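Local coordinates for protein putative enoyl-CoA hydratase/isomerase (Mycobacterium abscessus, PDB 3RSI) that probably acts as an enoyl-CoA hydratase or isomerase, a likely hydro-lyase of lipid metabolism, at residues R9-E14 and L22-P27; H28-L33 and G63-V68; G208-R213 and I242-A247. All coordinates share one frame; numbering follows the deposited sequence.

Contact 1. Residues R9-E14 and L22-P27; sequences RELLVE and LTMNRP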
# COMPACT_ATOMS: atom_id res chain seq x y z
N ARG B 9 20.53 1.02 -32.45
CA ARG B 9 19.64 -0.05 -31.93
C ARG B 9 18.53 0.55 -31.05
O ARG B 9 18.75 1.55 -30.40
CB ARG B 9 20.44 -1.09 -31.15
CG ARG B 9 20.03 -2.53 -31.44
CD ARG B 9 20.97 -3.54 -30.77
NE ARG B 9 20.56 -3.76 -29.39
CZ ARG B 9 20.06 -4.89 -28.88
NH1 ARG B 9 19.71 -4.92 -27.61
NH2 ARG B 9 19.92 -5.99 -29.62
N GLU B 10 17.35 -0.07 -31.03
CA GLU B 10 16.21 0.51 -30.29
C GLU B 10 16.32 0.30 -28.79
O GLU B 10 15.74 1.07 -27.99
CB GLU B 10 14.88 -0.02 -30.82
CG GLU B 10 14.58 0.47 -32.23
CD GLU B 10 13.35 -0.18 -32.79
OE1 GLU B 10 12.28 0.00 -32.19
OE2 GLU B 10 13.45 -0.87 -33.82
N LEU B 11 17.05 -0.74 -28.39
CA LEU B 11 17.46 -0.89 -27.00
C LEU B 11 18.97 -1.01 -26.93
O LEU B 11 19.55 -2.01 -27.38
CB LEU B 11 16.78 -2.09 -26.37
CG LEU B 11 16.94 -2.30 -24.87
CD1 LEU B 11 16.09 -1.29 -24.10
CD2 LEU B 11 16.55 -3.74 -24.47
N LEU B 12 19.62 0.03 -26.38
CA LEU B 12 21.05 -0.01 -26.15
C LEU B 12 21.37 -0.84 -24.91
O LEU B 12 20.71 -0.73 -23.89
CB LEU B 12 21.64 1.39 -26.00
CG LEU B 12 21.40 2.35 -27.17
CD1 LEU B 12 21.91 3.75 -26.81
CD2 LEU B 12 22.06 1.82 -28.44
N VAL B 13 22.39 -1.69 -25.02
CA VAL B 13 22.80 -2.54 -23.93
C VAL B 13 24.29 -2.28 -23.68
O VAL B 13 25.13 -2.51 -24.57
CB VAL B 13 22.54 -4.02 -24.22
CG1 VAL B 13 23.08 -4.92 -23.08
CG2 VAL B 13 21.04 -4.26 -24.45
N GLU B 14 24.59 -1.77 -22.49
CA GLU B 14 25.94 -1.41 -22.09
C GLU B 14 26.31 -2.13 -20.79
O GLU B 14 25.58 -2.07 -19.80
CB GLU B 14 26.02 0.11 -21.92
CG GLU B 14 27.17 0.61 -21.03
CD GLU B 14 27.12 2.09 -20.71
OE1 GLU B 14 26.23 2.79 -21.26
OE2 GLU B 14 27.98 2.55 -19.92
N LEU B 22 20.42 -0.43 -19.70
CA LEU B 22 19.54 -0.58 -20.84
C LEU B 22 18.98 0.79 -21.16
O LEU B 22 18.43 1.47 -20.28
CB LEU B 22 18.40 -1.53 -20.49
CG LEU B 22 18.78 -2.95 -20.07
CD1 LEU B 22 17.52 -3.74 -19.74
CD2 LEU B 22 19.55 -3.62 -21.19
N THR B 23 19.10 1.20 -22.42
CA THR B 23 18.62 2.51 -22.81
C THR B 23 17.64 2.37 -23.95
O THR B 23 18.03 1.97 -25.05
CB THR B 23 19.77 3.44 -23.21
OG1 THR B 23 20.67 3.57 -22.12
CG2 THR B 23 19.22 4.82 -23.59
N MET B 24 16.38 2.71 -23.68
CA MET B 24 15.34 2.75 -24.69
C MET B 24 15.69 3.90 -25.63
O MET B 24 15.87 5.03 -25.18
CB MET B 24 13.98 2.95 -24.04
CG MET B 24 13.56 1.82 -23.15
SD MET B 24 12.07 2.14 -22.19
CE MET B 24 12.78 3.19 -20.89
N ASN B 25 15.82 3.60 -26.92
CA ASN B 25 16.44 4.50 -27.89
C ASN B 25 15.65 4.66 -29.20
O ASN B 25 15.98 4.06 -30.21
CB ASN B 25 17.84 3.98 -28.22
CG ASN B 25 18.62 4.91 -29.12
OD1 ASN B 25 18.47 6.13 -29.05
ND2 ASN B 25 19.43 4.34 -29.99
N ARG B 26 14.58 5.43 -29.14
CA ARG B 26 13.85 5.85 -30.36
C ARG B 26 13.46 7.31 -30.20
O ARG B 26 12.29 7.62 -29.92
CB ARG B 26 12.60 5.01 -30.59
CG ARG B 26 12.82 3.53 -30.76
CD ARG B 26 11.49 2.84 -30.89
NE ARG B 26 10.83 3.12 -32.18
CZ ARG B 26 9.51 3.24 -32.35
NH1 ARG B 26 8.67 3.15 -31.32
NH2 ARG B 26 9.02 3.46 -33.56
N PRO B 27 14.42 8.21 -30.39
CA PRO B 27 14.18 9.62 -30.08
C PRO B 27 13.02 10.25 -30.86
O PRO B 27 12.28 11.06 -30.31
CB PRO B 27 15.51 10.29 -30.45
CG PRO B 27 16.51 9.24 -30.40
CD PRO B 27 15.83 7.93 -30.68
O HOH W 1 22.51 1.54 -22.39
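L22 lies beside V13, the two side chains pointing the same way with L22 CD2 3.6 Å from V13 CG2. L22 CB also lies near L11 CD1, a looser approach. Both leucines reach helix 35-50, L11 against F41 and L22 against W45, so this face of the sheet is packed against that helix.

T23 makes the hydrogen-bonded antiparallel pair with L12. L12 N donates to T23 O over 2.8 Å and T23 N returns the bond to L12 O over 2.9 Å. On the other face L12 CB and T23 CB lie 3.9 Å apart. A water bound to T23 OG1 also donates weakly to L12 O. M24 follows as a non-hydrogen-bonded pair with L11, its CG 4.1 Å from L11 CD1.

At N25 the strand has ended, but pairing persists through the N25 N to E10 O bond. N25 CB points toward 9-14, and with CG anti to the backbone N (chi1 -175°) ND2 donates to R9 O over 2.9 Å. That oxygen is tilted 18° out of the amide plane. The same ND2 lies close to L12 CD2, so one amide group meets both a carbonyl and a leucine.

R26 runs alongside E10. E10 OE1 is 3.4 Å from R26 NE but well out of the guanidinium plane, which leaves an ion pair without a directed N-H. The firmer polar partners are S34 OG for the carboxylate and A32 O for R26 NH1.

The 4.6 Å axis separation and 162° angle show antiparallel pairing, and the short link between 11-16 and 19-24 makes it the beta hairpin that opens this crotonase-type chain, with 11-16 at the edge of the sheet within the chain and 19-24 beside strand 56-61.

Contact 2. Residues H28-L33 and G63-V68; sequences HRRNAL and GSAYCV
N31 sits against the backbone of A65 and Y66 at the tight, buried end of this contact. Its ND2 makes a weak hydrogen bond to A65 O at 2.9 Å, bent to 122° at the hydrogen, and a longer weak one to Y66 O. The amide is positioned mainly by its neighbours: OD1 accepts from R26 N, and ND2 also donates to A62 O. Next to it, L33 CD2 touches C67 SG at 4.0 Å, while A32 CB comes within 3.1 Å of V68 O.

The backbone there is a type I' turn from R29 to A32, with R30 and N31 both at positive phi and A32 N bonded to R29 O. The turn directs R30 O to V68 N, a 3.2 Å hydrogen bond. In the crotonase fold the chain just after strand 67-68 commonly supplies an oxyanion-hole N-H, and it probably does so here. In this assembly C67 and V68 extend a parallel ladder into a strand of the second subunit.

Closer to solvent the contact passes to the exposed R30, whose aliphatic stem covers the buried A65 methyl and whose charged end lies against V68. R30 CB meets A65 CB at 3.7 Å; CG, anti to the carbonyl carbon (chi1 -72°), stays near that methyl. Farther out the chain crosses V68 at about a right angle, and V68 CG1 lies 3.8 Å above the centre of the R30 guanidinium plane.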
# COMPACT_ATOMS: atom_id res chain seq x y z
N HIS B 28 12.85 9.85 -32.10
CA HIS B 28 11.76 10.31 -32.96
C HIS B 28 10.36 9.98 -32.42
O HIS B 28 9.39 10.58 -32.86
CB HIS B 28 11.95 9.77 -34.39
CG HIS B 28 12.13 8.29 -34.45
ND1 HIS B 28 11.13 7.44 -34.85
CD2 HIS B 28 13.20 7.50 -34.15
CE1 HIS B 28 11.58 6.19 -34.82
NE2 HIS B 28 12.83 6.21 -34.39
N ARG B 29 10.27 9.05 -31.47
CA ARG B 29 9.03 8.69 -30.80
C ARG B 29 9.17 8.76 -29.28
O ARG B 29 8.42 8.10 -28.56
CB ARG B 29 8.63 7.26 -31.18
CG ARG B 29 8.28 7.05 -32.67
CD ARG B 29 6.95 7.62 -33.05
NE ARG B 29 5.93 7.45 -32.01
CZ ARG B 29 5.25 6.34 -31.76
NH1 ARG B 29 5.45 5.23 -32.47
NH2 ARG B 29 4.35 6.32 -30.78
N ARG B 30 10.12 9.57 -28.80
CA ARG B 30 10.47 9.64 -27.38
C ARG B 30 10.45 8.27 -26.69
O ARG B 30 9.87 8.07 -25.62
CB ARG B 30 9.58 10.66 -26.67
CG ARG B 30 9.94 12.13 -27.06
CD ARG B 30 9.05 13.16 -26.37
NE ARG B 30 7.65 12.88 -26.67
CZ ARG B 30 6.60 13.27 -25.94
NH1 ARG B 30 6.75 13.98 -24.84
NH2 ARG B 30 5.37 12.92 -26.33
N ASN B 31 11.12 7.33 -27.36
CA ASN B 31 11.46 6.01 -26.83
C ASN B 31 10.25 5.10 -26.61
O ASN B 31 10.32 4.18 -25.80
CB ASN B 31 12.32 6.16 -25.57
CG ASN B 31 13.55 7.05 -25.80
OD1 ASN B 31 14.14 7.05 -26.88
ND2 ASN B 31 13.95 7.79 -24.77
N ALA B 32 9.18 5.36 -27.35
CA ALA B 32 7.99 4.50 -27.34
C ALA B 32 8.37 3.06 -27.65
O ALA B 32 9.19 2.80 -28.55
CB ALA B 32 6.94 4.99 -28.36
N LEU B 33 7.78 2.14 -26.91
CA LEU B 33 7.96 0.72 -27.16
C LEU B 33 7.59 0.36 -28.60
O LEU B 33 6.65 0.88 -29.14
CB LEU B 33 7.06 -0.09 -26.24
CG LEU B 33 7.32 0.05 -24.73
CD1 LEU B 33 6.40 -0.94 -23.98
CD2 LEU B 33 8.80 -0.17 -24.39
N GLY B 63 18.02 10.61 -24.28
CA GLY B 63 17.65 12.03 -24.34
C GLY B 63 16.82 12.45 -23.14
O GLY B 63 17.09 12.05 -22.02
N SER B 64 15.79 13.24 -23.38
CA SER B 64 15.06 13.90 -22.29
C SER B 64 13.70 13.28 -22.00
O SER B 64 12.89 13.87 -21.29
CB SER B 64 14.91 15.39 -22.63
OG SER B 64 14.32 15.55 -23.91
N ALA B 65 13.46 12.09 -22.57
CA ALA B 65 12.25 11.29 -22.32
C ALA B 65 12.64 9.89 -21.90
O ALA B 65 13.64 9.35 -22.37
CB ALA B 65 11.40 11.23 -23.55
N TYR B 66 11.84 9.28 -21.03
CA TYR B 66 12.09 7.90 -20.61
C TYR B 66 11.43 6.97 -21.62
O TYR B 66 12.12 6.25 -22.33
CB TYR B 66 11.59 7.70 -19.18
CG TYR B 66 11.67 6.31 -18.60
CD1 TYR B 66 12.86 5.80 -18.12
CD2 TYR B 66 10.53 5.54 -18.46
CE1 TYR B 66 12.93 4.53 -17.55
CE2 TYR B 66 10.57 4.29 -17.88
CZ TYR B 66 11.77 3.78 -17.44
OH TYR B 66 11.78 2.52 -16.88
N CYS B 67 10.10 6.98 -21.67
CA CYS B 67 9.34 6.18 -22.61
C CYS B 67 7.91 6.68 -22.59
O CYS B 67 7.24 6.63 -21.55
CB CYS B 67 9.42 4.68 -22.24
SG CYS B 67 8.35 3.59 -23.20
N VAL B 68 7.47 7.24 -23.72
CA VAL B 68 6.10 7.77 -23.90
C VAL B 68 5.52 6.74 -24.87
O VAL B 68 5.69 6.78 -26.13
CB VAL B 68 6.07 9.13 -24.54
CG1 VAL B 68 7.10 10.07 -23.86
CG2 VAL B 68 6.35 8.97 -26.01

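Contact 3. Residues G208-R213 and I242-A247; sequences GPLAVR and ITSADA
P209 and D246 meet where the N-terminal ends of two helices come together: G208 is the N-cap of helix 209-222 and S244 that of helix 245-253, a short turn after helix 227-242.

Capping is the first kind of interaction. S244 OG accepts from A247 N over 3.0 Å with 154° at the hydrogen, a capping bond, and is also hydrogen-bonded to V241 O. Its chi1 of 69° puts OG between the backbone N and the carbonyl carbon, within reach of A247 N. The G208 end is tied outward, by backbone hydrogen bonds to the second subunit.

Van der Waals contact is sparse, with 138 Å² buried in all. L210 CD2 rests on S244 CB at 3.8 Å, and P209 CD approaches D246 OD2 at 3.5 Å, the two side chains crossing at about a right angle. F262 touches both P209 and D246.

Polar contact runs through the D246 carboxylate. OD1 accepts from T263 N and OD2 from G264 N, so the C-terminal tail is held here; those donors may offset the nearby R265 carboxylate. The N-terminal end of helix 209-222 may also favour a negative group. One water links the two segments, donating to D246 OD2 over 2.6 Å and accepting from A211 N over 3.2 Å.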
# COMPACT_ATOMS: atom_id res chain seq x y z
N GLY B 208 -13.24 6.40 -23.00
CA GLY B 208 -14.05 5.30 -23.55
C GLY B 208 -14.81 4.62 -22.43
O GLY B 208 -14.19 4.20 -21.46
N PRO B 209 -16.16 4.54 -22.53
CA PRO B 209 -16.93 3.98 -21.41
C PRO B 209 -16.72 2.49 -21.15
O PRO B 209 -16.75 2.07 -19.99
CB PRO B 209 -18.39 4.27 -21.79
CG PRO B 209 -18.36 5.24 -22.83
CD PRO B 209 -17.04 5.14 -23.54
N LEU B 210 -16.49 1.70 -22.20
CA LEU B 210 -16.20 0.27 -21.99
C LEU B 210 -14.80 0.12 -21.37
O LEU B 210 -14.60 -0.71 -20.47
CB LEU B 210 -16.32 -0.52 -23.29
CG LEU B 210 -15.98 -2.01 -23.21
CD1 LEU B 210 -16.99 -2.78 -22.36
CD2 LEU B 210 -15.87 -2.60 -24.63
N ALA B 211 -13.87 0.94 -21.85
CA ALA B 211 -12.51 0.99 -21.33
C ALA B 211 -12.51 1.34 -19.84
O ALA B 211 -11.88 0.65 -19.06
CB ALA B 211 -11.69 1.99 -22.07
N VAL B 212 -13.23 2.40 -19.47
CA VAL B 212 -13.33 2.81 -18.06
C VAL B 212 -14.00 1.74 -17.16
O VAL B 212 -13.48 1.41 -16.09
CB VAL B 212 -14.04 4.20 -17.93
CG1 VAL B 212 -14.36 4.54 -16.47
CG2 VAL B 212 -13.16 5.29 -18.60
N ARG B 213 -15.14 1.19 -17.58
CA ARG B 213 -15.82 0.12 -16.84
C ARG B 213 -14.92 -1.13 -16.67
O ARG B 213 -14.75 -1.64 -15.57
CB ARG B 213 -17.11 -0.26 -17.60
CG ARG B 213 -17.80 -1.53 -17.17
CD ARG B 213 -19.06 -1.85 -18.03
NE ARG B 213 -19.76 -0.61 -18.39
CZ ARG B 213 -19.98 -0.16 -19.64
NH1 ARG B 213 -20.60 1.00 -19.81
NH2 ARG B 213 -19.60 -0.86 -20.71
N ILE B 242 -9.81 -4.37 -26.38
CA ILE B 242 -8.98 -4.43 -27.60
C ILE B 242 -9.78 -4.58 -28.88
O ILE B 242 -9.51 -3.93 -29.88
CB ILE B 242 -7.93 -5.58 -27.52
CG1 ILE B 242 -6.96 -5.36 -26.36
CG2 ILE B 242 -7.13 -5.70 -28.82
CD1 ILE B 242 -6.40 -4.00 -26.35
N THR B 243 -10.80 -5.43 -28.84
CA THR B 243 -11.62 -5.73 -30.01
C THR B 243 -12.84 -4.82 -30.18
O THR B 243 -13.66 -5.03 -31.09
CB THR B 243 -12.05 -7.21 -29.98
OG1 THR B 243 -12.83 -7.47 -28.81
CG2 THR B 243 -10.80 -8.12 -30.00
N SER B 244 -12.95 -3.80 -29.34
CA SER B 244 -14.13 -2.93 -29.31
C SER B 244 -14.14 -1.94 -30.48
O SER B 244 -13.09 -1.61 -31.06
CB SER B 244 -14.21 -2.19 -27.97
OG SER B 244 -13.17 -1.21 -27.82
N ALA B 245 -15.34 -1.47 -30.80
CA ALA B 245 -15.50 -0.35 -31.71
C ALA B 245 -14.81 0.90 -31.15
O ALA B 245 -14.14 1.62 -31.90
CB ALA B 245 -17.01 -0.07 -31.95
N ASP B 246 -14.95 1.15 -29.86
CA ASP B 246 -14.35 2.33 -29.23
C ASP B 246 -12.84 2.38 -29.39
O ASP B 246 -12.31 3.45 -29.69
CB ASP B 246 -14.70 2.43 -27.74
CG ASP B 246 -16.08 2.99 -27.50
OD1 ASP B 246 -16.80 3.32 -28.46
OD2 ASP B 246 -16.46 3.09 -26.32
N ALA B 247 -12.16 1.24 -29.25
CA ALA B 247 -10.71 1.18 -29.39
C ALA B 247 -10.26 1.63 -30.79
O ALA B 247 -9.27 2.35 -30.91
CB ALA B 247 -10.18 -0.23 -29.11
O HOH W 2 -14.68 2.38 -24.54

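Overall arrangement
Contacts 1 and 2 are neighbours with centres about 10 Å apart, and are stitched together by R26, which reaches the turn of contact 2. Contact 3 stands apart, its nearest atoms about 17 Å from contact 1 and about 13 Å from contact 2. Contact 1 is only partly buried and relies on strand-to-strand backbone bonds; contact 2 is buried and joins a turn to a short strand through one backbone bond, weak amide bonds and apolar touches; contact 3, also buried, joins two helix starts through sparse van der Waals touches and a bridging water. Contacts 2 and 3 both abut the second subunit.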